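Local coordinates for ribulose bisphosphate carboxylase (Pyrococcus horikoshii, PDB 2D69), which probably catalyses the magnesium-dependent addition of carbon dioxide and water to ribulose 1,5-bisphosphate, giving two molecules of 3-phosphoglycerate in an archaeal AMP degradation pathway, at residues 144-149 with 245-250; 189-194 with 200-205; 229-234 with 258-263. One frame throughout, in Å; residues are numbered along the deposited sequence.

Interaction 1: 144-149 with 245-250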
loop_
_atom_site.group_PDB
_atom_site.type_symbol
_atom_site.label_atom_id
_atom_site.label_comp_id
_atom_site.label_asym_id
_atom_site.label_seq_id
_atom_site.Cartn_x
_atom_site.Cartn_y
_atom_site.Cartn_z
ATOM N N ARG A 144 -28.019 -2.918 -25.221
ATOM C CA ARG A 144 -28.986 -3.915 -25.709
ATOM C C ARG A 144 -28.530 -5.306 -25.389
ATOM O O ARG A 144 -29.353 -6.181 -25.066
ATOM C CB ARG A 144 -29.228 -3.782 -27.208
ATOM C CG ARG A 144 -30.128 -2.617 -27.615
ATOM C CD ARG A 144 -30.660 -2.733 -29.052
ATOM N NE ARG A 144 -31.596 -1.677 -29.350
ATOM C CZ ARG A 144 -32.832 -1.606 -28.907
ATOM N NH1 ARG A 144 -33.353 -2.546 -28.134
ATOM N NH2 ARG A 144 -33.569 -0.579 -29.222
ATOM N N GLU A 145 -27.220 -5.531 -25.500
ATOM C CA GLU A 145 -26.640 -6.846 -25.203
ATOM C C GLU A 145 -26.782 -7.271 -23.728
ATOM O O GLU A 145 -27.217 -8.408 -23.429
ATOM C CB GLU A 145 -25.185 -6.882 -25.616
ATOM C CG GLU A 145 -24.454 -8.172 -25.294
ATOM C CD GLU A 145 -22.971 -8.158 -25.706
ATOM O OE1 GLU A 145 -22.220 -7.194 -25.364
ATOM O OE2 GLU A 145 -22.543 -9.149 -26.330
ATOM N N PHE A 146 -26.461 -6.390 -22.795
ATOM C CA PHE A 146 -26.509 -6.783 -21.370
ATOM C C PHE A 146 -27.914 -6.744 -20.812
ATOM O O PHE A 146 -28.211 -7.418 -19.831
ATOM C CB PHE A 146 -25.416 -6.054 -20.508
ATOM C CG PHE A 146 -25.689 -4.631 -20.151
ATOM C CD1 PHE A 146 -24.760 -3.636 -20.504
ATOM C CD2 PHE A 146 -26.784 -4.283 -19.389
ATOM C CE1 PHE A 146 -24.953 -2.295 -20.133
ATOM C CE2 PHE A 146 -27.016 -2.950 -19.032
ATOM C CZ PHE A 146 -26.089 -1.941 -19.402
ATOM N N MET A 147 -28.808 -6.013 -21.477
ATOM C CA MET A 147 -30.212 -5.969 -21.048
ATOM C C MET A 147 -31.008 -7.109 -21.698
ATOM O O MET A 147 -32.130 -7.424 -21.286
ATOM C CB MET A 147 -30.815 -4.631 -21.423
ATOM C CG MET A 147 -30.353 -3.415 -20.574
ATOM S SD MET A 147 -30.584 -3.696 -18.813
ATOM C CE MET A 147 -32.404 -3.858 -18.622
ATOM N N GLY A 148 -30.424 -7.724 -22.721
ATOM C CA GLY A 148 -31.075 -8.805 -23.464
ATOM C C GLY A 148 -32.278 -8.324 -24.261
ATOM O O GLY A 148 -33.264 -9.100 -24.448
ATOM N N VAL A 149 -32.242 -7.064 -24.718
ATOM C CA VAL A 149 -33.371 -6.506 -25.457
ATOM C C VAL A 149 -32.960 -6.047 -26.843
ATOM O O VAL A 149 -32.296 -4.997 -26.982
ATOM C CB VAL A 149 -34.048 -5.350 -24.662
ATOM C CG1 VAL A 149 -35.168 -4.722 -25.463
ATOM C CG2 VAL A 149 -34.586 -5.886 -23.326
ATOM N N GLY A 245 -23.379 -5.854 -8.282
ATOM C CA GLY A 245 -23.849 -6.454 -9.519
ATOM C C GLY A 245 -24.458 -5.470 -10.504
ATOM O O GLY A 245 -24.947 -5.884 -11.531
ATOM N N GLY A 246 -24.473 -4.191 -10.209
ATOM C CA GLY A 246 -25.088 -3.239 -11.114
ATOM C C GLY A 246 -24.265 -2.970 -12.343
ATOM O O GLY A 246 -23.020 -3.027 -12.301
ATOM N N GLN A 247 -24.939 -2.637 -13.442
ATOM C CA GLN A 247 -24.256 -2.252 -14.673
ATOM C C GLN A 247 -24.525 -0.849 -15.140
ATOM O O GLN A 247 -24.103 -0.496 -16.234
ATOM C CB GLN A 247 -24.536 -3.246 -15.819
ATOM C CG GLN A 247 -24.151 -4.684 -15.468
ATOM C CD GLN A 247 -24.333 -5.740 -16.602
ATOM O OE1 GLN A 247 -25.391 -6.378 -16.687
ATOM N NE2 GLN A 247 -23.271 -5.980 -17.400
ATOM N N TYR A 248 -25.223 -0.045 -14.338
ATOM C CA TYR A 248 -25.523 1.356 -14.659
ATOM C C TYR A 248 -25.351 2.304 -13.461
ATOM O O TYR A 248 -25.653 1.965 -12.341
ATOM C CB TYR A 248 -27.006 1.463 -15.036
ATOM C CG TYR A 248 -27.526 1.324 -16.465
ATOM C CD1 TYR A 248 -28.374 0.238 -16.830
ATOM C CD2 TYR A 248 -27.338 2.306 -17.382
ATOM C CE1 TYR A 248 -28.996 0.204 -18.069
ATOM C CE2 TYR A 248 -27.916 2.247 -18.647
ATOM C CZ TYR A 248 -28.754 1.198 -18.978
ATOM O OH TYR A 248 -29.348 1.199 -20.200
ATOM N N VAL A 249 -24.855 3.504 -13.721
ATOM C CA VAL A 249 -24.984 4.624 -12.799
ATOM C C VAL A 249 -25.548 5.793 -13.560
ATOM O O VAL A 249 -25.309 5.947 -14.771
ATOM C CB VAL A 249 -23.621 4.980 -12.137
ATOM C CG1 VAL A 249 -23.113 3.802 -11.384
ATOM C CG2 VAL A 249 -22.554 5.369 -13.169
ATOM N N MET A 250 -26.245 6.664 -12.822
ATOM C CA MET A 250 -26.809 7.867 -13.328
ATOM C C MET A 250 -26.012 9.029 -12.740
ATOM O O MET A 250 -25.690 9.045 -11.545
ATOM C CB MET A 250 -28.269 7.986 -12.899
ATOM C CG MET A 250 -28.817 9.461 -12.916
ATOM S SD MET A 250 -30.602 9.416 -12.582
ATOM C CE MET A 250 -30.750 10.950 -11.871
HETATM O O HOH W 1 -26.657 -8.535 -17.833
#

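Interaction 2: 189-194 with 200-205. With SO4 (sulfate ion), chain I.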
loop_
_atom_site.group_PDB
_atom_site.type_symbol
_atom_site.label_atom_id
_atom_site.label_comp_id
_atom_site.label_asym_id
_atom_site.label_seq_id
_atom_site.Cartn_x
_atom_site.Cartn_y
_atom_site.Cartn_z
ATOM N N GLU A 189 -33.259 13.109 -10.128
ATOM C CA GLU A 189 -32.024 13.877 -10.121
ATOM C C GLU A 189 -31.670 14.493 -8.767
ATOM O O GLU A 189 -30.513 14.751 -8.483
ATOM C CB GLU A 189 -32.062 14.947 -11.228
ATOM C CG GLU A 189 -32.941 16.186 -10.983
ATOM C CD GLU A 189 -34.429 16.000 -11.271
ATOM O OE1 GLU A 189 -35.215 16.951 -10.953
ATOM O OE2 GLU A 189 -34.829 14.910 -11.767
ATOM N N ASN A 190 -32.668 14.737 -7.952
ATOM C CA ASN A 190 -32.475 15.228 -6.572
ATOM C C ASN A 190 -32.209 14.138 -5.537
ATOM O O ASN A 190 -31.785 14.439 -4.445
ATOM C CB ASN A 190 -33.760 15.963 -6.104
ATOM C CG ASN A 190 -34.124 17.104 -7.014
ATOM O OD1 ASN A 190 -33.296 17.543 -7.821
ATOM N ND2 ASN A 190 -35.341 17.610 -6.884
ATOM N N PHE A 191 -32.515 12.895 -5.865
ATOM C CA PHE A 191 -32.550 11.814 -4.886
ATOM C C PHE A 191 -31.213 11.098 -4.816
ATOM O O PHE A 191 -30.920 10.245 -5.637
ATOM C CB PHE A 191 -33.654 10.862 -5.292
ATOM C CG PHE A 191 -33.925 9.764 -4.314
ATOM C CD1 PHE A 191 -33.502 8.470 -4.578
ATOM C CD2 PHE A 191 -34.706 9.997 -3.211
ATOM C CE1 PHE A 191 -33.816 7.424 -3.693
ATOM C CE2 PHE A 191 -35.020 8.962 -2.308
ATOM C CZ PHE A 191 -34.562 7.679 -2.550
ATOM N N THR A 192 -30.376 11.469 -3.840
ATOM C CA THR A 192 -29.018 10.906 -3.728
ATOM C C THR A 192 -28.883 9.994 -2.519
ATOM O O THR A 192 -28.976 8.758 -2.625
ATOM C CB THR A 192 -28.007 12.029 -3.697
ATOM O OG1 THR A 192 -28.370 13.039 -2.727
ATOM C CG2 THR A 192 -27.977 12.744 -5.055
ATOM N N SER A 193 -28.735 10.625 -1.366
ATOM C CA SER A 193 -28.502 9.941 -0.123
ATOM C C SER A 193 -29.027 10.798 0.993
ATOM O O SER A 193 -28.678 11.953 1.057
ATOM C CB SER A 193 -27.022 9.627 0.143
ATOM O OG SER A 193 -26.980 8.622 1.141
ATOM N N PHE A 194 -29.896 10.210 1.836
ATOM C CA PHE A 194 -30.485 10.881 2.977
ATOM C C PHE A 194 -30.425 10.002 4.228
ATOM O O PHE A 194 -30.292 8.719 4.106
ATOM C CB PHE A 194 -31.935 11.259 2.621
ATOM C CG PHE A 194 -32.069 11.954 1.282
ATOM C CD1 PHE A 194 -32.433 11.242 0.150
ATOM C CD2 PHE A 194 -31.814 13.298 1.162
ATOM C CE1 PHE A 194 -32.532 11.893 -1.085
ATOM C CE2 PHE A 194 -31.883 13.932 -0.059
ATOM C CZ PHE A 194 -32.249 13.220 -1.186
ATOM N N GLU A 200 -25.735 3.577 0.532
ATOM C CA GLU A 200 -25.269 2.161 0.624
ATOM C C GLU A 200 -26.306 1.160 1.079
ATOM O O GLU A 200 -26.279 -0.096 0.727
ATOM C CB GLU A 200 -23.987 2.038 1.472
ATOM C CG GLU A 200 -23.308 0.656 1.192
ATOM C CD GLU A 200 -21.864 0.545 1.670
ATOM O OE1 GLU A 200 -21.200 -0.458 1.293
ATOM O OE2 GLU A 200 -21.407 1.447 2.419
ATOM N N GLU A 201 -27.224 1.647 1.903
ATOM C CA GLU A 201 -28.370 0.825 2.334
ATOM C C GLU A 201 -29.318 0.601 1.161
ATOM O O GLU A 201 -29.795 -0.489 0.949
ATOM C CB GLU A 201 -29.080 1.476 3.516
ATOM C CG GLU A 201 -28.224 1.533 4.784
ATOM C CD GLU A 201 -28.892 2.278 5.953
ATOM O OE1 GLU A 201 -28.106 2.678 6.872
ATOM O OE2 GLU A 201 -30.169 2.442 5.960
ATOM N N ARG A 202 -29.538 1.633 0.356
ATOM C CA ARG A 202 -30.350 1.489 -0.846
ATOM C C ARG A 202 -29.725 0.489 -1.839
ATOM O O ARG A 202 -30.427 -0.427 -2.303
ATOM C CB ARG A 202 -30.540 2.827 -1.530
ATOM C CG ARG A 202 -31.614 2.788 -2.591
ATOM C CD ARG A 202 -32.092 4.160 -2.943
ATOM N NE ARG A 202 -31.238 4.886 -3.880
ATOM C CZ ARG A 202 -30.552 5.979 -3.557
ATOM N NH1 ARG A 202 -30.505 6.402 -2.299
ATOM N NH2 ARG A 202 -29.940 6.646 -4.509
ATOM N N VAL A 203 -28.414 0.585 -2.112
ATOM C CA VAL A 203 -27.805 -0.416 -3.012
ATOM C C VAL A 203 -27.925 -1.826 -2.515
ATOM O O VAL A 203 -28.268 -2.742 -3.268
ATOM C CB VAL A 203 -26.318 -0.154 -3.477
ATOM C CG1 VAL A 203 -25.965 1.291 -3.518
ATOM C CG2 VAL A 203 -25.318 -0.905 -2.685
ATOM N N ARG A 204 -27.617 -2.062 -1.257
ATOM C CA ARG A 204 -27.768 -3.433 -0.728
ATOM C C ARG A 204 -29.158 -3.952 -0.933
ATOM O O ARG A 204 -29.359 -5.115 -1.378
ATOM C CB ARG A 204 -27.420 -3.476 0.735
ATOM C CG ARG A 204 -25.941 -3.223 0.995
ATOM C CD ARG A 204 -25.661 -3.145 2.478
ATOM N NE ARG A 204 -24.370 -2.633 2.826
ATOM C CZ ARG A 204 -24.143 -1.772 3.826
ATOM N NH1 ARG A 204 -25.139 -1.223 4.558
ATOM N NH2 ARG A 204 -22.892 -1.412 4.053
ATOM N N LYS A 205 -30.161 -3.140 -0.614
ATOM C CA LYS A 205 -31.532 -3.663 -0.711
ATOM C C LYS A 205 -32.034 -3.811 -2.132
ATOM O O LYS A 205 -32.576 -4.835 -2.491
ATOM C CB LYS A 205 -32.503 -2.805 0.110
ATOM C CG LYS A 205 -33.969 -3.231 0.138
ATOM C CD LYS A 205 -34.170 -4.585 0.803
ATOM C CE LYS A 205 -35.648 -4.934 0.832
ATOM N NZ LYS A 205 -35.911 -6.253 1.561
HETATM S S SO4 I . -36.171 -8.938 -1.597
HETATM O O1 SO4 I . -36.618 -10.224 -1.076
HETATM O O2 SO4 I . -37.183 -8.413 -2.513
HETATM O O3 SO4 I . -35.940 -8.018 -0.484
HETATM O O4 SO4 I . -34.921 -9.139 -2.317
#

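Interaction 3: 229-234 with 258-263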
loop_
_atom_site.group_PDB
_atom_site.type_symbol
_atom_site.label_atom_id
_atom_site.label_comp_id
_atom_site.label_asym_id
_atom_site.label_seq_id
_atom_site.Cartn_x
_atom_site.Cartn_y
_atom_site.Cartn_z
ATOM N N GLY A 229 -22.748 13.546 -6.727
ATOM C CA GLY A 229 -22.131 14.057 -5.527
ATOM C C GLY A 229 -20.751 14.694 -5.838
ATOM O O GLY A 229 -20.286 14.681 -6.973
ATOM N N PRO A 230 -20.085 15.197 -4.801
ATOM C CA PRO A 230 -18.645 15.502 -4.855
ATOM C C PRO A 230 -17.940 14.283 -5.438
ATOM O O PRO A 230 -18.346 13.170 -5.115
ATOM C CB PRO A 230 -18.266 15.662 -3.387
ATOM C CG PRO A 230 -19.534 16.031 -2.698
ATOM C CD PRO A 230 -20.668 15.488 -3.479
ATOM N N VAL A 231 -16.915 14.494 -6.256
ATOM C CA VAL A 231 -16.401 13.426 -7.118
ATOM C C VAL A 231 -15.960 12.168 -6.357
ATOM O O VAL A 231 -16.190 11.053 -6.814
ATOM C CB VAL A 231 -15.186 13.791 -8.032
ATOM C CG1 VAL A 231 -15.423 13.176 -9.398
ATOM C CG2 VAL A 231 -14.963 15.200 -8.160
ATOM N N ASN A 232 -15.284 12.343 -5.233
ATOM C CA ASN A 232 -14.840 11.200 -4.469
ATOM C C ASN A 232 -16.013 10.341 -4.022
ATOM O O ASN A 232 -15.946 9.099 -4.052
ATOM C CB ASN A 232 -13.963 11.605 -3.273
ATOM C CG ASN A 232 -14.682 12.499 -2.288
ATOM O OD1 ASN A 232 -14.764 12.163 -1.131
ATOM N ND2 ASN A 232 -15.246 13.605 -2.749
ATOM N N ILE A 233 -17.083 11.009 -3.599
ATOM C CA ILE A 233 -18.300 10.330 -3.196
ATOM C C ILE A 233 -18.888 9.587 -4.397
ATOM O O ILE A 233 -19.289 8.452 -4.238
ATOM C CB ILE A 233 -19.393 11.337 -2.643
ATOM C CG1 ILE A 233 -18.853 12.218 -1.495
ATOM C CG2 ILE A 233 -20.687 10.587 -2.280
ATOM C CD1 ILE A 233 -18.174 11.546 -0.426
ATOM N N MET A 234 -18.946 10.228 -5.578
ATOM C CA MET A 234 -19.536 9.590 -6.769
ATOM C C MET A 234 -18.739 8.329 -7.074
ATOM O O MET A 234 -19.327 7.311 -7.386
ATOM C CB MET A 234 -19.484 10.439 -8.049
ATOM C CG MET A 234 -20.267 11.669 -8.066
ATOM S SD MET A 234 -20.861 12.015 -9.785
ATOM C CE MET A 234 -19.418 12.906 -10.225
ATOM N N TRP A 258 -18.069 18.898 -16.150
ATOM C CA TRP A 258 -17.220 18.186 -17.097
ATOM C C TRP A 258 -16.002 17.501 -16.488
ATOM O O TRP A 258 -15.633 16.394 -16.919
ATOM C CB TRP A 258 -16.749 19.190 -18.207
ATOM C CG TRP A 258 -17.833 19.704 -19.072
ATOM C CD1 TRP A 258 -18.164 21.014 -19.260
ATOM C CD2 TRP A 258 -18.755 18.943 -19.831
ATOM N NE1 TRP A 258 -19.264 21.103 -20.067
ATOM C CE2 TRP A 258 -19.617 19.837 -20.464
ATOM C CE3 TRP A 258 -18.916 17.576 -20.073
ATOM C CZ2 TRP A 258 -20.655 19.426 -21.272
ATOM C CZ3 TRP A 258 -19.909 17.176 -20.902
ATOM C CH2 TRP A 258 -20.791 18.093 -21.483
ATOM N N SER A 259 -15.368 18.164 -15.532
ATOM C CA SER A 259 -14.171 17.657 -14.876
ATOM C C SER A 259 -14.454 16.356 -14.162
ATOM O O SER A 259 -13.708 15.338 -14.335
ATOM C CB SER A 259 -13.616 18.692 -13.900
ATOM O OG SER A 259 -12.489 18.141 -13.244
ATOM N N ALA A 260 -15.553 16.343 -13.437
ATOM C CA ALA A 260 -15.936 15.113 -12.732
ATOM C C ALA A 260 -16.373 14.057 -13.704
ATOM O O ALA A 260 -16.053 12.925 -13.500
ATOM C CB ALA A 260 -17.011 15.369 -11.784
ATOM N N LEU A 261 -17.086 14.442 -14.766
ATOM C CA LEU A 261 -17.556 13.476 -15.772
ATOM C C LEU A 261 -16.403 12.761 -16.459
ATOM O O LEU A 261 -16.428 11.549 -16.607
ATOM C CB LEU A 261 -18.394 14.147 -16.836
ATOM C CG LEU A 261 -19.527 13.397 -17.514
ATOM C CD1 LEU A 261 -19.783 13.799 -18.944
ATOM C CD2 LEU A 261 -19.643 11.885 -17.312
ATOM N N GLN A 262 -15.360 13.518 -16.833
ATOM C CA GLN A 262 -14.245 12.914 -17.556
ATOM C C GLN A 262 -13.580 11.905 -16.655
ATOM O O GLN A 262 -13.234 10.792 -17.071
ATOM C CB GLN A 262 -13.253 13.967 -18.046
ATOM C CG GLN A 262 -13.718 14.767 -19.187
ATOM C CD GLN A 262 -12.562 15.254 -20.046
ATOM O OE1 GLN A 262 -12.243 16.424 -20.038
ATOM N NE2 GLN A 262 -11.928 14.356 -20.744
ATOM N N TYR A 263 -13.419 12.245 -15.391
ATOM C CA TYR A 263 -12.806 11.263 -14.504
ATOM C C TYR A 263 -13.710 10.068 -14.260
ATOM O O TYR A 263 -13.243 8.884 -14.226
ATOM C CB TYR A 263 -12.374 11.942 -13.202
ATOM C CG TYR A 263 -11.885 10.940 -12.185
ATOM C CD1 TYR A 263 -10.695 10.228 -12.408
ATOM C CD2 TYR A 263 -12.613 10.648 -11.060
ATOM C CE1 TYR A 263 -10.226 9.288 -11.508
ATOM C CE2 TYR A 263 -12.147 9.699 -10.149
ATOM C CZ TYR A 263 -10.950 9.025 -10.388
ATOM O OH TYR A 263 -10.485 8.107 -9.498
#

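Interaction 1: 144-149 with 245-250
Phe146 reaches from the last turn of its helix to meet Gln247 with one face of its ring and Tyr248 with its edge. Toward Tyr248 the planes stand at 80°, the centroids are 5.5 Å apart, and Phe146 CE2 comes within 3.8 Å of Tyr248 CE1, an offset edge-to-face pair. Phe146 CZ sits over the tyrosine face, displaced toward the rim. Met147 SD closes in on the edge of the same tyrosine, 4.3 Å from Tyr248 CE1. This is the buried, close-packed half of the contact, and the phenol Tyr248 OH is satisfied beyond it by Gln309.

The Gln247 side is looser and more polar. The glutamine chain, extended beyond CG, runs across one face of the Phe146 ring in the opposite direction to the phenylalanine side chain. Its CB makes a CH-pi contact 4.2 Å from the ring centroid, and the amide follows over CG and CD2, inclined 36° to the ring. With CG set between the backbone N and the carbonyl carbon (chi1 77°), the Phe146 ring is directed at the glutamine chain. At this partly exposed margin a water donates to both Phe146 O and Gln247 OE1, each at 2.8 Å, bridging the helix end to the loop.

Gly148 then ends helix 139-147 in a Schellman motif. The contact thus sets that helix against the start of barrel strand 248-252, where Tyr248 and Met147 also pack on Leu184 and Glu222 of the two strands 184-186 and 222-224.

Interaction 2: 189-194 with 200-205
Arg202 and Phe191 meet with their flat groups inclined at 49°, neither stacked nor perpendicular. Phe191 CE1 sits over the centre of the guanidinium, 3.6 Å from Arg202 CZ, while the cation lies oblique to the phenylalanine ring. The edge of the same guanidinium is turned to the backbone: NH1 and NH2 both grip the single atom Thr192 O, at 2.8 Å for NH1 and 3.0 Å for NH2. That oxygen lies in the guanidinium plane, but the bonds differ, since NH2 approaches in the carbonyl plane on a lone pair whereas NH1 is tilted 30° from it. The chain leaves the helix extended through chi1 and chi2, and a bend at chi3 (81°) turns its end into this position.

Further bonds fix the group's rotation: NE to Tyr223, NH1 to Asn197 and a salt bridge from NH2 to Asp187. The buried charge is therefore held from several sides, and Asp187 would be expected to offset it. The Thr192 side chain leads away from the helix, and its OG1 bonds to Glu94 of a neighbouring subunit.

Arg202 thus pins the loop after strand 184-186 to helix 199-217, a beta-alpha connection of the TIM barrel, beside the predicted magnesium ligands Asp188 and Glu189 of the Rubisco active site.

Interaction 3: 229-234 with 258-263
Val231, in the first turn of helix 231-244, turns its branched side chain toward Ala260 on helix 258-271. Its CB serves as the fork, and the two methyls that leave it share the work unequally. CG1 does most of the touching: it lies 3.6 Å from Ala260 CB and 3.9 Å from Ala260 CA, close against the backbone of the facing helix. The same methyl also approaches the edge of the Tyr263 ring, near its plane, with CG1 4.1 Å from Tyr263 CD2. CG2 is more distant, 4.2 Å from Ala260 CB.

One turn further along, Met234 brings its terminal methyl to the same alanine, CE standing 3.8 Å from Ala260 CB. Bends at chi2 and chi3 carry this end across, so the small methyl of Ala260 is touched by both Val231 and Met234. With so short a residue at the meeting point, the helices come close, Val231 CA and Ala260 CA being 5.9 Å apart. The contact is wholly apolar; the hydroxyl of Tyr263 is engaged by Glu235.

Ser259 OG bonds to Gly229 O of a neighbouring subunit, and the reciprocal bond is made as well, so this helix pair also belongs to a subunit interface. Within the chain it is the packing of successive outer helices in the alpha/beta barrel, joined through strand 248-252.

From the N terminus, helix 139-147 opens interaction 1, which is closed about a hundred residues later at strand 248-252. Interaction 2 is nested inside that long loop: 189-194 and 200-205 close a short one between strand 184-186 and helix 199-217. Interaction 3 opens after interaction 2 has closed, but before the second segment of interaction 1, and ends beyond it at 258-263, so interactions 1 and 3 cross. Met250 CE touches Glu189 CA, linking interactions 1 and 2 directly. Together the contacts tie a helix preceding the first barrel strand, an active-site loop and two outer helices to the same barrel, while interactions 2 and 3 both face one neighbouring subunit.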